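Local coordinates for poly-beta-1,6-N-acetyl-D-glucosamine N-deacetylase (PDB 4U10), which probably hydrolyses N-acetyl groups of poly-beta-1,6-N-acetyl-D-glucosamine through its polysaccharide deacetylase domain, the part of the longer protein held in this chain, at residues Asp2-Val6 with Ile236-Ile240; Tyr9-Asp15 with Pro26-Ala31; Met80-Tyr85 with Gln129-Met133; Thr227-Gly233 with Gly241-Arg247. All coordinates share one frame; numbering follows the deposited sequence.

Interaction 1 (Asp2-Val6 with Ile236-Ile240); sequences DRYGV and IINKI
I237 crosses R3, with I237 CB 3.8 Å from R3 NH1 and its CD1 over a guanidinium face. Just before it, a water bridges I236 O to V6 N. N238 does most of the work. Its backbone N and its side-chain ND2 both donate to Y4 O, the ND2 bond at 3.2 Å with the donor tilted from the carbonyl plane. N238 O takes the N-H of Y4 in return. Y4 CG stands between its own N and carbonyl carbon (chi1 68°), which brings the ring across N238. N238 CB sits over one ring face, 3.7 Å from the centroid, a CH-pi contact. N238 OD1 accepts from G246 N. K239 runs beside R3, and K239 NZ comes 3.2 Å from R3 NE. I240 N donates to D2 O at 2.8 Å, and I240 CD1 packs on Y4 CD1. This is an antiparallel pairing of 238-239 with strand 3-13. The buried N238 amide is gripped at both ends. R3 and K239 bring like charges close. D2 OD1 makes a long salt bridge to R3 NE, and D2 OD2 lies 4.7 Å from K239 NZ, which may offset the repulsion.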
loop_
_atom_site.group_PDB
_atom_site.type_symbol
_atom_site.label_atom_id
_atom_site.label_comp_id
_atom_site.label_asym_id
_atom_site.label_seq_id
_atom_site.Cartn_x
_atom_site.Cartn_y
_atom_site.Cartn_z
ATOM N N ASP A 2 -0.473 -8.542 21.980
ATOM C CA ASP A 2 -0.882 -7.202 21.568
ATOM C C ASP A 2 -0.030 -6.641 20.370
ATOM O O ASP A 2 -0.155 -5.477 20.012
ATOM C CB ASP A 2 -0.811 -6.250 22.776
ATOM C CG ASP A 2 0.580 -6.199 23.395
ATOM O OD1 ASP A 2 1.350 -7.145 23.135
ATOM O OD2 ASP A 2 0.912 -5.233 24.126
ATOM N N ARG A 3 0.820 -7.459 19.770
ATOM C CA ARG A 3 1.777 -6.989 18.774
ATOM C C ARG A 3 1.396 -7.616 17.442
ATOM O O ARG A 3 0.844 -8.725 17.403
ATOM C CB ARG A 3 3.195 -7.449 19.092
ATOM C CG ARG A 3 3.554 -7.509 20.552
ATOM C CD ARG A 3 3.764 -6.134 21.156
ATOM N NE ARG A 3 4.910 -6.128 22.052
ATOM C CZ ARG A 3 6.163 -6.299 21.641
ATOM N NH1 ARG A 3 6.427 -6.500 20.358
ATOM N NH2 ARG A 3 7.159 -6.277 22.510
ATOM N N TYR A 4 1.753 -6.939 16.357
ATOM C CA TYR A 4 1.699 -7.525 15.019
ATOM C C TYR A 4 2.773 -6.903 14.105
ATOM O O TYR A 4 3.200 -5.727 14.321
ATOM C CB TYR A 4 0.283 -7.394 14.433
ATOM C CG TYR A 4 -0.135 -5.976 14.115
ATOM C CD1 TYR A 4 -0.714 -5.157 15.102
ATOM C CD2 TYR A 4 0.112 -5.439 12.865
ATOM C CE1 TYR A 4 -1.075 -3.852 14.817
ATOM C CE2 TYR A 4 -0.280 -4.154 12.552
ATOM C CZ TYR A 4 -0.854 -3.359 13.531
ATOM O OH TYR A 4 -1.229 -2.110 13.245
ATOM N N GLY A 5 3.209 -7.715 13.130
ATOM C CA GLY A 5 4.131 -7.300 12.103
ATOM C C GLY A 5 3.378 -7.105 10.786
ATOM O O GLY A 5 2.318 -7.645 10.597
ATOM N N VAL A 6 3.962 -6.356 9.870
ATOM C CA VAL A 6 3.349 -6.088 8.587
ATOM C C VAL A 6 4.348 -6.285 7.465
ATOM O O VAL A 6 5.435 -5.743 7.539
ATOM C CB VAL A 6 2.727 -4.667 8.505
ATOM C CG1 VAL A 6 1.986 -4.526 7.173
ATOM C CG2 VAL A 6 1.745 -4.403 9.653
ATOM N N ILE A 236 9.141 -1.066 13.686
ATOM C CA ILE A 236 9.138 -2.506 13.387
ATOM C C ILE A 236 7.982 -3.211 14.077
ATOM O O ILE A 236 7.241 -3.970 13.433
ATOM C CB ILE A 236 10.470 -3.211 13.752
ATOM C CG1 ILE A 236 11.678 -2.593 13.001
ATOM C CG2 ILE A 236 10.375 -4.719 13.537
ATOM C CD1 ILE A 236 11.703 -2.677 11.483
ATOM N N ILE A 237 7.822 -2.949 15.372
ATOM C CA ILE A 237 6.735 -3.538 16.126
ATOM C C ILE A 237 5.517 -2.583 16.216
ATOM O O ILE A 237 5.633 -1.363 16.438
ATOM C CB ILE A 237 7.205 -4.039 17.519
ATOM C CG1 ILE A 237 7.067 -2.951 18.567
ATOM C CG2 ILE A 237 8.633 -4.589 17.454
ATOM C CD1 ILE A 237 5.675 -2.911 19.182
ATOM N N ASN A 238 4.332 -3.150 16.035
ATOM C CA ASN A 238 3.132 -2.386 16.068
ATOM C C ASN A 238 2.323 -2.964 17.210
ATOM O O ASN A 238 2.321 -4.171 17.370
ATOM C CB ASN A 238 2.408 -2.555 14.725
ATOM C CG ASN A 238 3.275 -2.154 13.528
ATOM O OD1 ASN A 238 3.728 -1.034 13.463
ATOM N ND2 ASN A 238 3.476 -3.054 12.590
ATOM N N LYS A 239 1.687 -2.131 18.031
ATOM C CA LYS A 239 0.826 -2.625 19.107
ATOM C C LYS A 239 -0.580 -2.369 18.674
ATOM O O LYS A 239 -0.850 -1.455 17.932
ATOM C CB LYS A 239 1.072 -1.870 20.417
ATOM C CG LYS A 239 2.421 -2.141 21.043
ATOM C CD LYS A 239 2.452 -1.869 22.555
ATOM C CE LYS A 239 3.360 -2.878 23.264
ATOM N NZ LYS A 239 4.697 -3.000 22.597
ATOM N N ILE A 240 -1.495 -3.183 19.168
ATOM C CA ILE A 240 -2.895 -2.970 18.966
ATOM C C ILE A 240 -3.208 -1.552 19.381
ATOM O O ILE A 240 -2.835 -1.145 20.480
ATOM C CB ILE A 240 -3.760 -3.945 19.818
ATOM C CG1 ILE A 240 -3.445 -5.412 19.494
ATOM C CG2 ILE A 240 -5.216 -3.698 19.566
ATOM C CD1 ILE A 240 -3.081 -5.700 18.068
HETATM O O HOH W 1 5.900 -4.540 11.106
#

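Interaction 2 (Tyr9-Asp15 with Pro26-Ala31). With ZN (zinc ion), chain D.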
loop_
_atom_site.group_PDB
_atom_site.type_symbol
_atom_site.label_atom_id
_atom_site.label_comp_id
_atom_site.label_asym_id
_atom_site.label_seq_id
_atom_site.Cartn_x
_atom_site.Cartn_y
_atom_site.Cartn_z
ATOM N N TYR A 9 4.421 -5.619 0.084
ATOM C CA TYR A 9 4.708 -6.159 -1.224
ATOM C C TYR A 9 4.227 -5.180 -2.291
ATOM O O TYR A 9 3.453 -4.310 -1.985
ATOM C CB TYR A 9 3.944 -7.465 -1.484
ATOM C CG TYR A 9 4.453 -8.667 -0.677
ATOM C CD1 TYR A 9 5.462 -9.493 -1.164
ATOM C CD2 TYR A 9 3.867 -8.993 0.545
ATOM C CE1 TYR A 9 5.919 -10.572 -0.388
ATOM C CE2 TYR A 9 4.290 -10.100 1.299
ATOM C CZ TYR A 9 5.291 -10.861 0.864
ATOM O OH TYR A 9 5.712 -11.933 1.669
ATOM N N HIS A 10 4.717 -5.316 -3.521
ATOM C CA HIS A 10 4.232 -4.520 -4.659
ATOM C C HIS A 10 3.758 -5.495 -5.723
ATOM O O HIS A 10 2.772 -6.254 -5.484
ATOM C CB HIS A 10 5.335 -3.546 -5.106
ATOM C CG HIS A 10 5.602 -2.505 -4.078
ATOM N ND1 HIS A 10 6.356 -2.757 -2.954
ATOM C CD2 HIS A 10 5.112 -1.261 -3.931
ATOM C CE1 HIS A 10 6.360 -1.700 -2.172
ATOM N NE2 HIS A 10 5.620 -0.768 -2.747
ATOM N N SER A 11 4.419 -5.526 -6.866
ATOM C CA SER A 11 3.999 -6.471 -7.880
ATOM C C SER A 11 4.629 -7.838 -7.647
ATOM O O SER A 11 5.759 -7.946 -7.109
ATOM C CB SER A 11 4.302 -5.973 -9.268
ATOM O OG SER A 11 3.512 -6.646 -10.149
ATOM N N VAL A 12 3.892 -8.853 -8.104
ATOM C CA VAL A 12 4.235 -10.281 -8.038
ATOM C C VAL A 12 3.870 -10.904 -9.404
ATOM O O VAL A 12 2.764 -10.776 -9.886
ATOM C CB VAL A 12 3.555 -11.052 -6.895
ATOM C CG1 VAL A 12 4.045 -12.510 -6.861
ATOM C CG2 VAL A 12 3.864 -10.439 -5.538
ATOM N N VAL A 13 4.855 -11.517 -10.055
ATOM C CA VAL A 13 4.709 -12.034 -11.392
ATOM C C VAL A 13 5.085 -13.535 -11.364
ATOM O O VAL A 13 5.878 -13.984 -10.498
ATOM C CB VAL A 13 5.584 -11.256 -12.411
ATOM C CG1 VAL A 13 5.094 -9.850 -12.546
ATOM C CG2 VAL A 13 7.045 -11.250 -12.034
ATOM N N ASP A 14 4.549 -14.312 -12.306
ATOM C CA ASP A 14 4.914 -15.720 -12.419
ATOM C C ASP A 14 6.378 -15.891 -12.838
ATOM O O ASP A 14 7.071 -16.778 -12.354
ATOM C CB ASP A 14 3.989 -16.449 -13.381
ATOM C CG ASP A 14 2.646 -16.778 -12.733
ATOM O OD1 ASP A 14 2.567 -16.947 -11.475
ATOM O OD2 ASP A 14 1.665 -16.842 -13.479
ATOM N N ASP A 15 6.840 -15.029 -13.715
ATOM C CA ASP A 15 8.289 -14.967 -14.139
ATOM C C ASP A 15 9.293 -15.218 -12.992
ATOM O O ASP A 15 9.313 -14.487 -11.964
ATOM C CB ASP A 15 8.472 -13.581 -14.774
ATOM C CG ASP A 15 9.838 -13.359 -15.374
ATOM O OD1 ASP A 15 10.532 -14.327 -15.684
ATOM O OD2 ASP A 15 10.238 -12.169 -15.530
ATOM N N PRO A 26 9.807 -1.138 -9.281
ATOM C CA PRO A 26 10.589 -1.536 -8.148
ATOM C C PRO A 26 9.929 -2.608 -7.232
ATOM O O PRO A 26 8.715 -2.652 -7.101
ATOM C CB PRO A 26 10.835 -0.217 -7.397
ATOM C CG PRO A 26 10.666 0.848 -8.460
ATOM C CD PRO A 26 9.595 0.320 -9.341
ATOM N N GLN A 27 10.772 -3.432 -6.608
ATOM C CA GLN A 27 10.354 -4.489 -5.664
ATOM C C GLN A 27 9.446 -5.560 -6.251
ATOM O O GLN A 27 8.707 -6.238 -5.506
ATOM C CB GLN A 27 9.715 -3.846 -4.426
ATOM C CG GLN A 27 10.782 -3.356 -3.447
ATOM C CD GLN A 27 11.541 -2.127 -3.929
ATOM O OE1 GLN A 27 10.951 -1.063 -4.101
ATOM N NE2 GLN A 27 12.876 -2.265 -4.098
ATOM N N THR A 28 9.442 -5.712 -7.578
ATOM C CA THR A 28 8.687 -6.792 -8.166
ATOM C C THR A 28 9.362 -8.132 -7.811
ATOM O O THR A 28 10.570 -8.271 -7.941
ATOM C CB THR A 28 8.541 -6.652 -9.690
ATOM O OG1 THR A 28 7.883 -5.419 -10.020
ATOM C CG2 THR A 28 7.782 -7.816 -10.316
ATOM N N ILE A 29 8.587 -9.107 -7.316
ATOM C CA ILE A 29 9.131 -10.430 -6.992
ATOM C C ILE A 29 8.354 -11.528 -7.744
ATOM O O ILE A 29 7.382 -11.224 -8.416
ATOM C CB ILE A 29 9.105 -10.701 -5.502
ATOM C CG1 ILE A 29 7.673 -10.842 -4.992
ATOM C CG2 ILE A 29 9.827 -9.613 -4.759
ATOM C CD1 ILE A 29 7.650 -11.374 -3.580
ATOM N N SER A 30 8.828 -12.777 -7.636
ATOM C CA SER A 30 8.230 -13.912 -8.307
ATOM C C SER A 30 7.180 -14.475 -7.382
ATOM O O SER A 30 7.251 -14.340 -6.146
ATOM C CB SER A 30 9.268 -15.030 -8.645
ATOM O OG SER A 30 9.811 -15.551 -7.434
ATOM N N ALA A 31 6.198 -15.083 -8.001
ATOM C CA ALA A 31 5.155 -15.772 -7.287
ATOM C C ALA A 31 5.797 -16.898 -6.451
ATOM O O ALA A 31 5.361 -17.157 -5.344
ATOM C CB ALA A 31 4.150 -16.294 -8.274
HETATM ZN ZN ZN D . 4.779 0.915 -1.698
HETATM O O HOH W 2 6.453 -7.295 -4.368
HETATM O O HOH W 3 6.538 -3.976 -8.069
HETATM O O HOH W 4 4.535 2.528 -2.856
#
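H10 and Q27 lie side by side, with Q27 CB 3.8 Å from H10 ND1. The other ring nitrogen, H10 NE2, binds zinc at 2.1 Å. Water 4 and D74 also bind that metal. Behind the histidine, two waters bridge the two segments. One accepts from H10 N and donates to S11 O and Q27 O. The other accepts from S11 N and donates to P26 O and T28 OG1. Direct pairing follows: I29 N donates to S11 O, V13 N to I29 O at 3.0 Å, and A31 N to V13 O at 2.7 Å. V12 CG2 packs alongside I29 CG1. I29 CG1 stands between its own backbone N and carbonyl carbon (chi1 68°), and I29 CD1 reaches the edge of the Y9 ring, 3.7 Å from Y9 CE1. Further out, S30 OG caps L33 N at the start of helix 31-42, and Y9 OH is hydrogen-bonded to H37 ND1. H10 sits in the irregular break of strand 3-13, just before the short parallel pair, and with D74 it forms part of the zinc site of the NodB-type polysaccharide deacetylase domain.

Interaction 3 (Met80-Tyr85 with Gln129-Met133)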
loop_
_atom_site.group_PDB
_atom_site.type_symbol
_atom_site.label_atom_id
_atom_site.label_comp_id
_atom_site.label_asym_id
_atom_site.label_seq_id
_atom_site.Cartn_x
_atom_site.Cartn_y
_atom_site.Cartn_z
HETATM N N MSE A 80 -2.172 -7.989 -8.735
HETATM C CA MSE A 80 -2.984 -8.205 -7.529
HETATM C C MSE A 80 -4.102 -9.152 -7.819
HETATM O O MSE A 80 -4.360 -10.129 -7.083
HETATM C CB MSE A 80 -3.448 -6.887 -6.908
HETATM C CG MSE A 80 -4.284 -7.138 -5.653
HETATM SE SE MSE A 80 -3.119 -7.662 -4.177
HETATM C CE MSE A 80 -4.495 -8.568 -3.113
ATOM N N TYR A 81 -4.826 -8.888 -8.886
ATOM C CA TYR A 81 -5.929 -9.766 -9.215
ATOM C C TYR A 81 -5.512 -11.046 -9.905
ATOM O O TYR A 81 -6.118 -12.097 -9.641
ATOM C CB TYR A 81 -6.899 -9.025 -10.110
ATOM C CG TYR A 81 -8.176 -9.774 -10.467
ATOM C CD1 TYR A 81 -9.265 -9.789 -9.598
ATOM C CD2 TYR A 81 -8.326 -10.375 -11.706
ATOM C CE1 TYR A 81 -10.438 -10.449 -9.933
ATOM C CE2 TYR A 81 -9.511 -11.024 -12.049
ATOM C CZ TYR A 81 -10.549 -11.069 -11.162
ATOM O OH TYR A 81 -11.736 -11.679 -11.505
ATOM N N ASN A 82 -4.531 -10.953 -10.817
ATOM C CA ASN A 82 -4.140 -12.057 -11.700
ATOM C C ASN A 82 -3.180 -13.102 -11.119
ATOM O O ASN A 82 -3.137 -14.222 -11.617
ATOM C CB ASN A 82 -3.458 -11.552 -12.986
ATOM C CG ASN A 82 -4.380 -10.738 -13.841
ATOM O OD1 ASN A 82 -5.595 -10.954 -13.838
ATOM N ND2 ASN A 82 -3.829 -9.727 -14.532
ATOM N N VAL A 83 -2.373 -12.716 -10.141
ATOM C CA VAL A 83 -1.320 -13.552 -9.651
ATOM C C VAL A 83 -1.514 -13.701 -8.157
ATOM O O VAL A 83 -1.639 -14.810 -7.678
ATOM C CB VAL A 83 0.064 -12.959 -9.952
ATOM C CG1 VAL A 83 1.178 -13.774 -9.274
ATOM C CG2 VAL A 83 0.294 -12.852 -11.461
ATOM N N ILE A 84 -1.663 -12.603 -7.438
ATOM C CA ILE A 84 -1.662 -12.660 -5.984
ATOM C C ILE A 84 -2.951 -13.258 -5.421
ATOM O O ILE A 84 -2.921 -14.126 -4.555
ATOM C CB ILE A 84 -1.396 -11.264 -5.415
ATOM C CG1 ILE A 84 0.028 -10.842 -5.773
ATOM C CG2 ILE A 84 -1.542 -11.262 -3.902
ATOM C CD1 ILE A 84 0.203 -9.361 -5.898
ATOM N N TYR A 85 -4.082 -12.776 -5.891
ATOM C CA TYR A 85 -5.357 -13.057 -5.282
ATOM C C TYR A 85 -5.670 -14.550 -5.273
ATOM O O TYR A 85 -5.992 -15.085 -4.229
ATOM C CB TYR A 85 -6.426 -12.155 -5.953
ATOM C CG TYR A 85 -7.846 -12.397 -5.553
ATOM C CD1 TYR A 85 -8.225 -12.324 -4.241
ATOM C CD2 TYR A 85 -8.842 -12.668 -6.524
ATOM C CE1 TYR A 85 -9.557 -12.557 -3.873
ATOM C CE2 TYR A 85 -10.164 -12.887 -6.170
ATOM C CZ TYR A 85 -10.511 -12.824 -4.860
ATOM O OH TYR A 85 -11.794 -13.044 -4.502
ATOM N N GLN A 129 -12.703 -5.754 -10.543
ATOM C CA GLN A 129 -11.750 -6.658 -9.881
ATOM C C GLN A 129 -11.551 -6.376 -8.412
ATOM O O GLN A 129 -11.416 -7.293 -7.601
ATOM C CB GLN A 129 -10.458 -6.573 -10.651
ATOM C CG GLN A 129 -10.497 -7.264 -11.961
ATOM C CD GLN A 129 -9.310 -6.941 -12.859
ATOM O OE1 GLN A 129 -8.618 -5.976 -12.666
ATOM N NE2 GLN A 129 -9.056 -7.796 -13.819
ATOM N N VAL A 130 -11.563 -5.094 -8.037
ATOM C CA VAL A 130 -11.392 -4.689 -6.653
ATOM C C VAL A 130 -12.607 -5.074 -5.825
ATOM O O VAL A 130 -12.443 -5.573 -4.658
ATOM C CB VAL A 130 -11.202 -3.177 -6.533
ATOM C CG1 VAL A 130 -11.088 -2.746 -5.070
ATOM C CG2 VAL A 130 -10.008 -2.711 -7.352
ATOM N N ARG A 131 -13.812 -4.805 -6.382
ATOM C CA ARG A 131 -15.071 -5.271 -5.731
ATOM C C ARG A 131 -15.111 -6.779 -5.454
ATOM O O ARG A 131 -15.461 -7.179 -4.362
ATOM C CB ARG A 131 -16.323 -4.847 -6.535
ATOM C CG ARG A 131 -16.834 -3.443 -6.201
ATOM C CD ARG A 131 -18.168 -3.195 -6.923
ATOM N NE ARG A 131 -17.970 -3.178 -8.373
ATOM C CZ ARG A 131 -17.591 -2.116 -9.051
ATOM N NH1 ARG A 131 -17.372 -0.956 -8.400
ATOM N NH2 ARG A 131 -17.401 -2.173 -10.378
ATOM N N GLU A 132 -14.742 -7.595 -6.427
ATOM C CA GLU A 132 -14.691 -9.049 -6.232
ATOM C C GLU A 132 -13.740 -9.451 -5.080
ATOM O O GLU A 132 -14.073 -10.292 -4.221
ATOM C CB GLU A 132 -14.283 -9.743 -7.540
ATOM C CG GLU A 132 -14.347 -11.248 -7.476
ATOM C CD GLU A 132 -13.754 -11.940 -8.697
ATOM O OE1 GLU A 132 -13.781 -11.389 -9.830
ATOM O OE2 GLU A 132 -13.253 -13.086 -8.545
HETATM N N MSE A 133 -12.572 -8.844 -5.055
HETATM C CA MSE A 133 -11.575 -9.135 -4.018
HETATM C C MSE A 133 -12.053 -8.733 -2.671
HETATM O O MSE A 133 -11.839 -9.443 -1.720
HETATM C CB MSE A 133 -10.215 -8.425 -4.300
HETATM C CG MSE A 133 -9.525 -9.201 -5.399
HETATM SE SE MSE A 133 -7.738 -8.620 -5.908
HETATM C CE MSE A 133 -8.149 -6.839 -6.596
HETATM O O HOH W 5 -12.988 -14.299 -6.349
#
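M133 lies against Y81 and Y85 of helix 79-91, in selenomethionine form. Its CG stands over the centre of the Y85 ring, 3.4 Å from the centroid. Its SE makes Met-aromatic contacts with both rings: oblique to Y85, and at the edge of Y81 with 5.5 Å to the centroid. M133 CG lies beside the backbone N (chi1 -76°), and the chain bends only at its last torsion. M133 SE also touches M80 CG at 3.8 Å. One face of the Y81 ring is covered by Q129. Q129 CG sits over its centre, 3.5 Å from the centroid, and the amide plane roughly follows the ring. Q129 OE1 accepts from T126 N. At the polar edge E132 extends from its helix. Y81 OH donates to E132 OE1 at 2.7 Å, on the syn side but 32° out of the carboxylate plane. The second oxygen, OE2, lies at the edge of the Y85 ring, and a water joins it to Y85 OH. One carboxylate therefore ties both hydroxyls to helix 127-135, directly for Y81 and through the water for Y85. The short helix axes run 10.9 Å apart at 33°. F97 of strand 95-99 touches both M80 and M133, V139 of strand 139-141 touches M133, and V125 packs on Y81. The two helices thus lie together against these two adjacent strands.

Interaction 4 (Thr227-Gly233 with Gly241-Arg247); sequences THHFALG and GDRYVGR
R247 reaches back across the strand pair to A231. Its chain bends at chi3 (-65°), and R247 NE donates to A231 O at 2.9 Å, nearly in the guanidinium plane. F230 CB lies over one face of that guanidinium, and F230 CD2 touches R247 CD at 3.6 Å. A water bridges F230 O to R247 NH2, though the bond to NH2 is weak. The bonds from NE to A231 O and from NH1 to D74 and S72 together fix the guanidinium. F230 also lies alongside V245, with F230 CD1 3.6 Å from V245 CB. H229 and Y244 occupy the other face of the sheet. H229 CG stands between its own N and carbonyl carbon (chi1 61°), which lays the ring over the neighbouring strand. Y244 CA lies over one ring face, 3.9 Å from the centroid. The two rings are near parallel but slid apart and barely overlap. Y244 CE1 instead meets A231 CB at 3.7 Å. At the strand start H228 ND1 makes a weak bond to D242 O, and T227 CG2 runs beside R243 CG. Backbone bonds from H229 N to R243 O, V245 N to H229 O and A231 N to V245 O (2.9 Å) set the parallel register. This is a parallel pair of a three-stranded sheet with 205-207. It delivers R247 to a salt bridge with D74, so the arginine is a second-shell residue of the zinc site.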
loop_
_atom_site.group_PDB
_atom_site.type_symbol
_atom_site.label_atom_id
_atom_site.label_comp_id
_atom_site.label_asym_id
_atom_site.label_seq_id
_atom_site.Cartn_x
_atom_site.Cartn_y
_atom_site.Cartn_z
ATOM N N THR A 227 -6.638 7.499 10.092
ATOM C CA THR A 227 -5.779 7.752 11.237
ATOM C C THR A 227 -4.713 6.661 11.338
ATOM O O THR A 227 -3.624 6.913 11.799
ATOM C CB THR A 227 -6.634 7.830 12.545
ATOM O OG1 THR A 227 -7.393 9.022 12.498
ATOM C CG2 THR A 227 -5.781 7.902 13.752
ATOM N N HIS A 228 -5.043 5.450 10.881
ATOM C CA HIS A 228 -4.038 4.412 10.659
ATOM C C HIS A 228 -3.292 4.636 9.346
ATOM O O HIS A 228 -3.883 4.744 8.279
ATOM C CB HIS A 228 -4.675 3.029 10.707
ATOM C CG HIS A 228 -5.293 2.731 12.028
ATOM N ND1 HIS A 228 -4.552 2.338 13.126
ATOM C CD2 HIS A 228 -6.571 2.794 12.440
ATOM C CE1 HIS A 228 -5.361 2.210 14.162
ATOM N NE2 HIS A 228 -6.592 2.468 13.761
ATOM N N HIS A 229 -1.987 4.689 9.434
ATOM C CA HIS A 229 -1.159 4.876 8.257
ATOM C C HIS A 229 -0.020 3.871 8.200
ATOM O O HIS A 229 0.653 3.577 9.202
ATOM C CB HIS A 229 -0.734 6.365 8.143
ATOM C CG HIS A 229 0.061 6.878 9.293
ATOM N ND1 HIS A 229 1.436 6.878 9.306
ATOM C CD2 HIS A 229 -0.325 7.452 10.455
ATOM C CE1 HIS A 229 1.871 7.426 10.425
ATOM N NE2 HIS A 229 0.820 7.749 11.153
ATOM N N PHE A 230 0.242 3.355 7.011
ATOM C CA PHE A 230 1.287 2.354 6.798
ATOM C C PHE A 230 2.546 3.022 6.209
ATOM O O PHE A 230 2.531 3.485 5.061
ATOM C CB PHE A 230 0.802 1.296 5.800
ATOM C CG PHE A 230 -0.174 0.242 6.353
ATOM C CD1 PHE A 230 -0.846 0.371 7.551
ATOM C CD2 PHE A 230 -0.461 -0.894 5.559
ATOM C CE1 PHE A 230 -1.774 -0.641 7.959
ATOM C CE2 PHE A 230 -1.317 -1.868 5.982
ATOM C CZ PHE A 230 -1.956 -1.733 7.170
ATOM N N ALA A 231 3.652 2.962 6.958
ATOM C CA ALA A 231 4.985 3.398 6.481
ATOM C C ALA A 231 5.857 2.175 6.088
ATOM O O ALA A 231 5.331 1.117 5.750
ATOM C CB ALA A 231 5.638 4.292 7.557
ATOM N N LEU A 232 7.181 2.292 6.044
ATOM C CA LEU A 232 8.005 1.126 5.841
ATOM C C LEU A 232 8.741 0.850 7.160
ATOM O O LEU A 232 8.125 0.928 8.247
ATOM C CB LEU A 232 8.919 1.308 4.626
ATOM C CG LEU A 232 8.186 1.300 3.281
ATOM C CD1 LEU A 232 9.138 1.561 2.112
ATOM C CD2 LEU A 232 7.551 -0.061 3.135
ATOM N N GLY A 233 10.040 0.560 7.063
ATOM C CA GLY A 233 10.834 -0.012 8.161
ATOM C C GLY A 233 11.351 0.967 9.209
ATOM O O GLY A 233 12.191 0.611 10.020
ATOM N N GLY A 241 -3.870 -0.816 18.504
ATOM C CA GLY A 241 -4.227 0.563 18.729
ATOM C C GLY A 241 -3.325 1.591 18.074
ATOM O O GLY A 241 -3.743 2.739 17.953
ATOM N N ASP A 242 -2.095 1.219 17.696
ATOM C CA ASP A 242 -1.141 2.159 17.056
ATOM C C ASP A 242 -1.738 2.753 15.792
ATOM O O ASP A 242 -2.399 2.043 15.033
ATOM C CB ASP A 242 0.174 1.470 16.709
ATOM C CG ASP A 242 1.040 1.219 17.941
ATOM O OD1 ASP A 242 0.644 1.657 19.046
ATOM O OD2 ASP A 242 2.090 0.586 17.801
ATOM N N ARG A 243 -1.544 4.054 15.619
ATOM C CA ARG A 243 -1.880 4.781 14.408
ATOM C C ARG A 243 -0.792 4.605 13.342
ATOM O O ARG A 243 -1.082 4.334 12.171
ATOM C CB ARG A 243 -2.023 6.265 14.736
ATOM C CG ARG A 243 -3.171 6.586 15.692
ATOM C CD ARG A 243 -2.915 7.954 16.385
ATOM N NE ARG A 243 -4.130 8.650 16.841
ATOM C CZ ARG A 243 -4.978 8.218 17.782
ATOM N NH1 ARG A 243 -4.804 7.051 18.429
ATOM N NH2 ARG A 243 -6.034 8.973 18.072
ATOM N N TYR A 244 0.459 4.733 13.775
ATOM C CA TYR A 244 1.667 4.630 12.902
ATOM C C TYR A 244 2.072 3.170 12.776
ATOM O O TYR A 244 2.521 2.572 13.756
ATOM C CB TYR A 244 2.804 5.446 13.549
ATOM C CG TYR A 244 4.199 5.432 12.934
ATOM C CD1 TYR A 244 4.471 4.912 11.656
ATOM C CD2 TYR A 244 5.246 5.991 13.631
ATOM C CE1 TYR A 244 5.764 4.928 11.150
ATOM C CE2 TYR A 244 6.528 6.035 13.130
ATOM C CZ TYR A 244 6.789 5.509 11.896
ATOM O OH TYR A 244 8.094 5.596 11.451
ATOM N N VAL A 245 1.916 2.596 11.593
ATOM C CA VAL A 245 2.156 1.168 11.420
ATOM C C VAL A 245 3.389 1.003 10.553
ATOM O O VAL A 245 3.439 1.566 9.492
ATOM C CB VAL A 245 0.978 0.548 10.701
ATOM C CG1 VAL A 245 1.300 -0.916 10.389
ATOM C CG2 VAL A 245 -0.278 0.690 11.535
ATOM N N GLY A 246 4.417 0.321 11.023
ATOM C CA GLY A 246 5.589 0.002 10.208
ATOM C C GLY A 246 5.493 -1.301 9.466
ATOM O O GLY A 246 4.755 -2.227 9.845
ATOM N N ARG A 247 6.251 -1.393 8.388
ATOM C CA ARG A 247 6.204 -2.526 7.526
ATOM C C ARG A 247 7.604 -2.908 7.076
ATOM O O ARG A 247 8.514 -2.051 6.959
ATOM C CB ARG A 247 5.313 -2.205 6.298
ATOM C CG ARG A 247 3.874 -1.728 6.590
ATOM C CD ARG A 247 3.060 -1.735 5.291
ATOM N NE ARG A 247 3.597 -0.731 4.336
ATOM C CZ ARG A 247 3.258 -0.632 3.053
ATOM N NH1 ARG A 247 2.396 -1.477 2.506
ATOM N NH2 ARG A 247 3.816 0.294 2.271
HETATM O O HOH W 6 4.326 3.170 3.014
#

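The chain begins with strand 3-13, which serves both interaction 1 and interaction 2. Interaction 2 closes first, over a short loop, and joins the end of that strand to 29-30 ahead of helix 31-42. Interaction 3 follows in series and pairs helices 79-91 and 127-135. It touches interaction 2 where V83 and I84 pack on V12. Both are nested in the long loop that interaction 1 closes when 236-240 returns to the N terminus. Interaction 4 crosses interaction 1, since its segments lie before and after 236-240. The two touch through N238 with G246 and V6 with R247, which links the three-stranded sheet to the main sheet.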